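Local coordinates for protein HPV18 E7 (Human papillomavirus type 18, PDB 6IWD) that probably drives quiescent host cells into the cell cycle for viral genome replication, and binds zinc through its C-terminal domain, at residues B[13-18]-B[45-50]; B[7-12]-B[26-31]. All coordinates share one frame; numbering follows the deposited sequence.

Contact 1 of 2, residues B[13-18]-B[45-50]; sequences CMCCKC and SFVCPW. With ZN (zinc ion), chain F.
Cys-15, Cys-18 and Cys-48 converge on one zinc ion, two from the CxxC turn after strand 7-14 and one from just before helix 49-52; Cys-51 is the fourth ligand. The Cys-15 sulfur is anti to its backbone N (chi1 175°), which sets it beside Cys-48 N. There it has three partners: zinc at 2.5 Å, the N-H of Cys-48 with SG to N at 3.2 Å and a nearly straight 172°, and the N-H of Lys-17. Two N-H donors on one metal-bound sulfur would be expected to draw off some of its negative charge. The sulfurs of Cys-18 and Cys-48 both stand between their own backbone N and carbonyl carbon, and come within 3.6 Å of each other, SG to SG, on the shared metal. Cys-48 is also the N-cap of helix 49-52.

Next to the metal, the backbones join where Cys-16 N donates to Phe-46 O at 3.0 Å, while Cys-15 CA makes a CA-H...O contact with the same oxygen. Cys-16 takes no part in the zinc site: its CB lies against Ser-45 CB and its SG meets Val-47 CG2 at 3.7 Å. A water bridges Met-14 O and Phe-46 N. Cys-13 SG approaches the Phe-46 ring obliquely, 5.2 Å from its centroid.

Phe-46 continues inward, its side chain packing on Ile-22 and Leu-24 of strand 21-28 and on Phe-36 of helix 30-41, while Cys-13 touches Phe-40 of that helix. Strand 45-46 pairs antiparallel with a strand of the second subunit, and Lys-17 NZ forms a salt bridge with Glu-27 of that subunit.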
loop_
_atom_site.group_PDB
_atom_site.type_symbol
_atom_site.label_atom_id
_atom_site.label_comp_id
_atom_site.label_asym_id
_atom_site.label_seq_id
_atom_site.Cartn_x
_atom_site.Cartn_y
_atom_site.Cartn_z
ATOM N N CYS B 13 1.977 -13.186 11.321
ATOM C CA CYS B 13 1.860 -11.993 12.143
ATOM C C CYS B 13 1.217 -12.393 13.462
ATOM O O CYS B 13 0.860 -13.555 13.672
ATOM C CB CYS B 13 1.068 -10.896 11.418
ATOM S SG CYS B 13 -0.630 -11.358 10.882
ATOM N N MET B 14 1.073 -11.417 14.352
ATOM C CA MET B 14 0.496 -11.620 15.670
ATOM C C MET B 14 -0.844 -10.897 15.757
ATOM O O MET B 14 -0.986 -9.776 15.259
ATOM C CB MET B 14 1.450 -11.106 16.756
ATOM C CG MET B 14 1.069 -11.479 18.186
ATOM S SD MET B 14 2.033 -10.604 19.466
ATOM C CE MET B 14 1.557 -8.904 19.115
ATOM N N CYS B 15 -1.832 -11.546 16.371
ATOM C CA CYS B 15 -3.082 -10.857 16.662
ATOM C C CYS B 15 -2.815 -9.655 17.559
ATOM O O CYS B 15 -2.054 -9.735 18.527
ATOM C CB CYS B 15 -4.078 -11.800 17.333
ATOM S SG CYS B 15 -5.592 -10.954 17.860
ATOM N N CYS B 16 -3.442 -8.528 17.231
ATOM C CA CYS B 16 -3.218 -7.325 18.017
ATOM C C CYS B 16 -3.990 -7.324 19.329
ATOM O O CYS B 16 -3.894 -6.348 20.080
ATOM C CB CYS B 16 -3.570 -6.079 17.202
ATOM S SG CYS B 16 -5.275 -5.990 16.619
ATOM N N LYS B 17 -4.735 -8.387 19.628
ATOM C CA LYS B 17 -5.497 -8.461 20.868
ATOM C C LYS B 17 -5.029 -9.545 21.825
ATOM O O LYS B 17 -5.230 -9.399 23.032
ATOM C CB LYS B 17 -6.986 -8.688 20.572
ATOM C CG LYS B 17 -7.642 -7.562 19.796
ATOM C CD LYS B 17 -7.480 -6.233 20.522
ATOM C CE LYS B 17 -7.206 -5.113 19.535
ATOM N NZ LYS B 17 -6.190 -4.135 20.039
ATOM N N CYS B 18 -4.401 -10.620 21.336
ATOM C CA CYS B 18 -4.212 -11.789 22.188
ATOM C C CYS B 18 -2.905 -12.547 21.982
ATOM O O CYS B 18 -2.769 -13.650 22.528
ATOM C CB CYS B 18 -5.360 -12.772 21.986
ATOM S SG CYS B 18 -5.106 -13.848 20.564
ATOM N N SER B 45 -2.885 -4.045 11.549
ATOM C CA SER B 45 -2.804 -5.221 12.400
ATOM C C SER B 45 -4.024 -6.093 12.155
ATOM O O SER B 45 -5.105 -5.587 11.854
ATOM C CB SER B 45 -2.750 -4.852 13.899
ATOM O OG SER B 45 -1.574 -4.131 14.230
ATOM N N PHE B 46 -3.855 -7.402 12.308
ATOM C CA PHE B 46 -4.955 -8.342 12.158
ATOM C C PHE B 46 -5.449 -8.841 13.510
ATOM O O PHE B 46 -4.692 -8.927 14.480
ATOM C CB PHE B 46 -4.544 -9.523 11.281
ATOM C CG PHE B 46 -4.528 -9.190 9.829
ATOM C CD1 PHE B 46 -3.467 -8.480 9.284
ATOM C CD2 PHE B 46 -5.598 -9.540 9.013
ATOM C CE1 PHE B 46 -3.462 -8.139 7.938
ATOM C CE2 PHE B 46 -5.597 -9.217 7.669
ATOM C CZ PHE B 46 -4.527 -8.516 7.124
ATOM N N VAL B 47 -6.745 -9.140 13.562
ATOM C CA VAL B 47 -7.409 -9.693 14.734
ATOM C C VAL B 47 -7.725 -11.154 14.443
ATOM O O VAL B 47 -8.319 -11.466 13.403
ATOM C CB VAL B 47 -8.692 -8.911 15.071
ATOM C CG1 VAL B 47 -9.317 -9.445 16.340
ATOM C CG2 VAL B 47 -8.398 -7.415 15.193
ATOM N N CYS B 48 -7.327 -12.046 15.352
ATOM C CA CYS B 48 -7.557 -13.467 15.139
ATOM C C CYS B 48 -9.057 -13.757 15.171
ATOM O O CYS B 48 -9.848 -12.919 15.608
ATOM C CB CYS B 48 -6.797 -14.302 16.178
ATOM S SG CYS B 48 -7.429 -14.303 17.883
ATOM N N PRO B 49 -9.483 -14.916 14.656
ATOM C CA PRO B 49 -10.931 -15.184 14.614
ATOM C C PRO B 49 -11.579 -15.191 15.983
ATOM O O PRO B 49 -12.699 -14.687 16.135
ATOM C CB PRO B 49 -11.009 -16.556 13.936
ATOM C CG PRO B 49 -9.789 -16.605 13.081
ATOM C CD PRO B 49 -8.723 -15.922 13.894
ATOM N N TRP B 50 -10.897 -15.727 16.996
ATOM C CA TRP B 50 -11.495 -15.781 18.326
ATOM C C TRP B 50 -11.755 -14.383 18.871
ATOM O O TRP B 50 -12.874 -14.067 19.294
ATOM C CB TRP B 50 -10.612 -16.576 19.289
ATOM C CG TRP B 50 -11.334 -16.815 20.579
ATOM C CD1 TRP B 50 -12.081 -17.911 20.901
ATOM C CD2 TRP B 50 -11.432 -15.920 21.695
ATOM N NE1 TRP B 50 -12.621 -17.762 22.152
ATOM C CE2 TRP B 50 -12.241 -16.548 22.660
ATOM C CE3 TRP B 50 -10.907 -14.656 21.974
ATOM C CZ2 TRP B 50 -12.536 -15.963 23.879
ATOM C CZ3 TRP B 50 -11.204 -14.073 23.180
ATOM C CH2 TRP B 50 -12.010 -14.726 24.122
HETATM ZN ZN ZN F . -6.619 -12.831 19.234
HETATM O O HOH W 1 -1.305 -8.372 12.824
#

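Contact 2 of 2, residues B[7-12]-B[26-31]; sequences QRHTML and VESSAD
Four backbone hydrogen bonds tie Gln-7 and His-9 to Ser-28 and Val-26. They form two antiparallel hydrogen-bonded pairs: Gln-7 N gives to Ser-28 O at 3.0 Å and Ser-28 N returns to Gln-7 O, while His-9 N gives to Val-26 O at 2.9 Å and Val-26 N to His-9 O. Between them Arg-8 and Glu-27 form the non-hydrogen-bonded pair, their CA atoms 4.4 Å apart. Two CA-H...O contacts supplement the ladder, from Glu-27 CA to Gln-7 O and from Arg-8 CA to Val-26 O.

On one face of the sheet Arg-8 and Glu-27 form a charged pair. Arg-8 NH2 reaches Glu-27 OE2 at 2.7 Å in a salt bridge, meeting the oxygen on its anti side, 26° out of the carboxylate plane; NE adds a weak bond to the same oxygen. Arg-8 is bent at chi2 and chi3, whereas Glu-27 is extended beyond CG, and the guanidinium and carboxylate planes are 54° apart. Glu-27 OE1 forms a salt bridge with Lys-17 of the second subunit, so two positive groups share this carboxylate.

Looser contacts fill the other face, that of His-9, Val-26 and Ser-28. With chi1 at -45°, His-9 CG sits beside its own backbone N; the ring presents an edge to Ser-28, with Ser-28 O in its plane, 3.7 Å from NE2. His-9 CB touches Val-26 CG2. Ser-28 OG turns instead to Ser-29 O, and both His-9 and Ser-28 pack on Leu-33 of helix 30-41. Ser-29 N-caps that helix, its OG accepting from Asp-32 N.

Paired strands 7-14 and 21-28 leading into a helix make up the beta-beta-alpha portion of the E7 zinc-binding domain, whose sheet here runs on into the second subunit.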
loop_
_atom_site.group_PDB
_atom_site.type_symbol
_atom_site.label_atom_id
_atom_site.label_comp_id
_atom_site.label_asym_id
_atom_site.label_seq_id
_atom_site.Cartn_x
_atom_site.Cartn_y
_atom_site.Cartn_z
ATOM N N GLN B 7 2.402 -14.993 -7.290
ATOM C CA GLN B 7 2.902 -16.167 -6.592
ATOM C C GLN B 7 2.237 -16.273 -5.227
ATOM O O GLN B 7 1.660 -15.310 -4.714
ATOM C CB GLN B 7 4.429 -16.118 -6.439
ATOM C CG GLN B 7 5.195 -16.295 -7.752
ATOM C CD GLN B 7 5.114 -17.716 -8.304
ATOM O OE1 GLN B 7 4.030 -18.235 -8.577
ATOM N NE2 GLN B 7 6.270 -18.348 -8.475
ATOM N N ARG B 8 2.309 -17.465 -4.646
ATOM C CA ARG B 8 1.758 -17.692 -3.320
ATOM C C ARG B 8 2.793 -17.318 -2.267
ATOM O O ARG B 8 3.963 -17.704 -2.376
ATOM C CB ARG B 8 1.325 -19.146 -3.145
ATOM C CG ARG B 8 1.086 -19.522 -1.696
ATOM C CD ARG B 8 -0.045 -20.501 -1.537
ATOM N NE ARG B 8 -0.876 -20.596 -2.736
ATOM C CZ ARG B 8 -1.932 -21.395 -2.827
ATOM N NH1 ARG B 8 -2.274 -22.147 -1.787
ATOM N NH2 ARG B 8 -2.648 -21.442 -3.946
ATOM N N HIS B 9 2.362 -16.555 -1.260
ATOM C CA HIS B 9 3.214 -16.148 -0.152
ATOM C C HIS B 9 2.461 -16.339 1.154
ATOM O O HIS B 9 1.232 -16.231 1.196
ATOM C CB HIS B 9 3.650 -14.684 -0.276
ATOM C CG HIS B 9 4.111 -14.307 -1.646
ATOM N ND1 HIS B 9 5.390 -14.559 -2.096
ATOM C CD2 HIS B 9 3.466 -13.692 -2.668
ATOM C CE1 HIS B 9 5.510 -14.124 -3.338
ATOM N NE2 HIS B 9 4.358 -13.594 -3.708
ATOM N N THR B 10 3.197 -16.621 2.224
ATOM C CA THR B 10 2.601 -16.723 3.548
ATOM C C THR B 10 3.115 -15.590 4.424
ATOM O O THR B 10 4.323 -15.344 4.482
ATOM C CB THR B 10 2.898 -18.074 4.205
ATOM O OG1 THR B 10 2.381 -19.122 3.381
ATOM C CG2 THR B 10 2.221 -18.157 5.576
ATOM N N MET B 11 2.196 -14.897 5.087
ATOM C CA MET B 11 2.522 -13.831 6.026
ATOM C C MET B 11 2.204 -14.307 7.436
ATOM O O MET B 11 1.045 -14.601 7.746
ATOM C CB MET B 11 1.733 -12.562 5.715
ATOM C CG MET B 11 2.050 -11.930 4.374
ATOM S SD MET B 11 3.566 -10.956 4.419
ATOM C CE MET B 11 3.216 -9.848 5.783
ATOM N N LEU B 12 3.223 -14.372 8.289
ATOM C CA LEU B 12 3.039 -14.648 9.710
ATOM C C LEU B 12 2.991 -13.339 10.481
ATOM O O LEU B 12 3.847 -12.472 10.298
ATOM C CB LEU B 12 4.163 -15.529 10.255
ATOM C CG LEU B 12 4.128 -16.980 9.776
ATOM C CD1 LEU B 12 5.534 -17.568 9.745
ATOM C CD2 LEU B 12 3.217 -17.785 10.696
ATOM N N VAL B 26 -1.566 -15.453 0.792
ATOM C CA VAL B 26 -1.997 -14.592 -0.297
ATOM C C VAL B 26 -1.372 -15.066 -1.605
ATOM O O VAL B 26 -0.377 -15.795 -1.631
ATOM C CB VAL B 26 -1.640 -13.109 -0.037
ATOM C CG1 VAL B 26 -2.414 -12.580 1.163
ATOM C CG2 VAL B 26 -0.143 -12.945 0.183
ATOM N N GLU B 27 -1.975 -14.630 -2.704
ATOM C CA GLU B 27 -1.346 -14.671 -4.016
ATOM C C GLU B 27 -1.320 -13.249 -4.540
ATOM O O GLU B 27 -2.330 -12.539 -4.457
ATOM C CB GLU B 27 -2.091 -15.596 -4.979
ATOM C CG GLU B 27 -2.095 -17.030 -4.517
ATOM C CD GLU B 27 -2.489 -17.995 -5.616
ATOM O OE1 GLU B 27 -3.018 -17.536 -6.654
ATOM O OE2 GLU B 27 -2.263 -19.214 -5.442
ATOM N N SER B 28 -0.166 -12.819 -5.040
ATOM C CA SER B 28 -0.027 -11.431 -5.470
ATOM C C SER B 28 1.268 -11.276 -6.252
ATOM O O SER B 28 2.133 -12.157 -6.247
ATOM C CB SER B 28 -0.036 -10.470 -4.275
ATOM O OG SER B 28 1.183 -10.574 -3.564
ATOM N N SER B 29 1.391 -10.129 -6.916
ATOM C CA SER B 29 2.659 -9.741 -7.501
ATOM C C SER B 29 3.659 -9.411 -6.398
ATOM O O SER B 29 3.292 -9.197 -5.234
ATOM C CB SER B 29 2.488 -8.527 -8.406
ATOM O OG SER B 29 2.162 -7.383 -7.617
ATOM N N ALA B 30 4.942 -9.355 -6.782
ATOM C CA ALA B 30 5.978 -8.975 -5.819
ATOM C C ALA B 30 5.749 -7.568 -5.275
ATOM O O ALA B 30 5.930 -7.323 -4.075
ATOM C CB ALA B 30 7.361 -9.070 -6.465
ATOM N N ASP B 31 5.375 -6.622 -6.145
ATOM C CA ASP B 31 5.164 -5.248 -5.688
ATOM C C ASP B 31 4.014 -5.161 -4.694
ATOM O O ASP B 31 4.087 -4.397 -3.720
ATOM C CB ASP B 31 4.895 -4.316 -6.866
ATOM C CG ASP B 31 6.133 -4.038 -7.695
ATOM O OD1 ASP B 31 7.256 -4.379 -7.254
ATOM O OD2 ASP B 31 5.974 -3.461 -8.794
#

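How the contacts relate
Strand 7-14 links the two contacts: contact 2 pairs its first part with strand 21-28, and contact 1 takes over where it ends and the CxxC turn begins. Their centres are about 19 Å apart, on opposite sides of the chain's centre, and the segments adjoin in sequence without further touch. Along the chain they alternate, so helix 30-41 leaves contact 2 and leads to strand 45-46 in contact 1. The zinc ion is bound in contact 1, and contact 2 holds none of its ligands. The second subunit brings the two regions together: Lys-17 from 13-18 meets Glu-27 of that subunit, and Phe-46 packs on its Val-26, so contact 1 of one subunit meets contact 2 of the other.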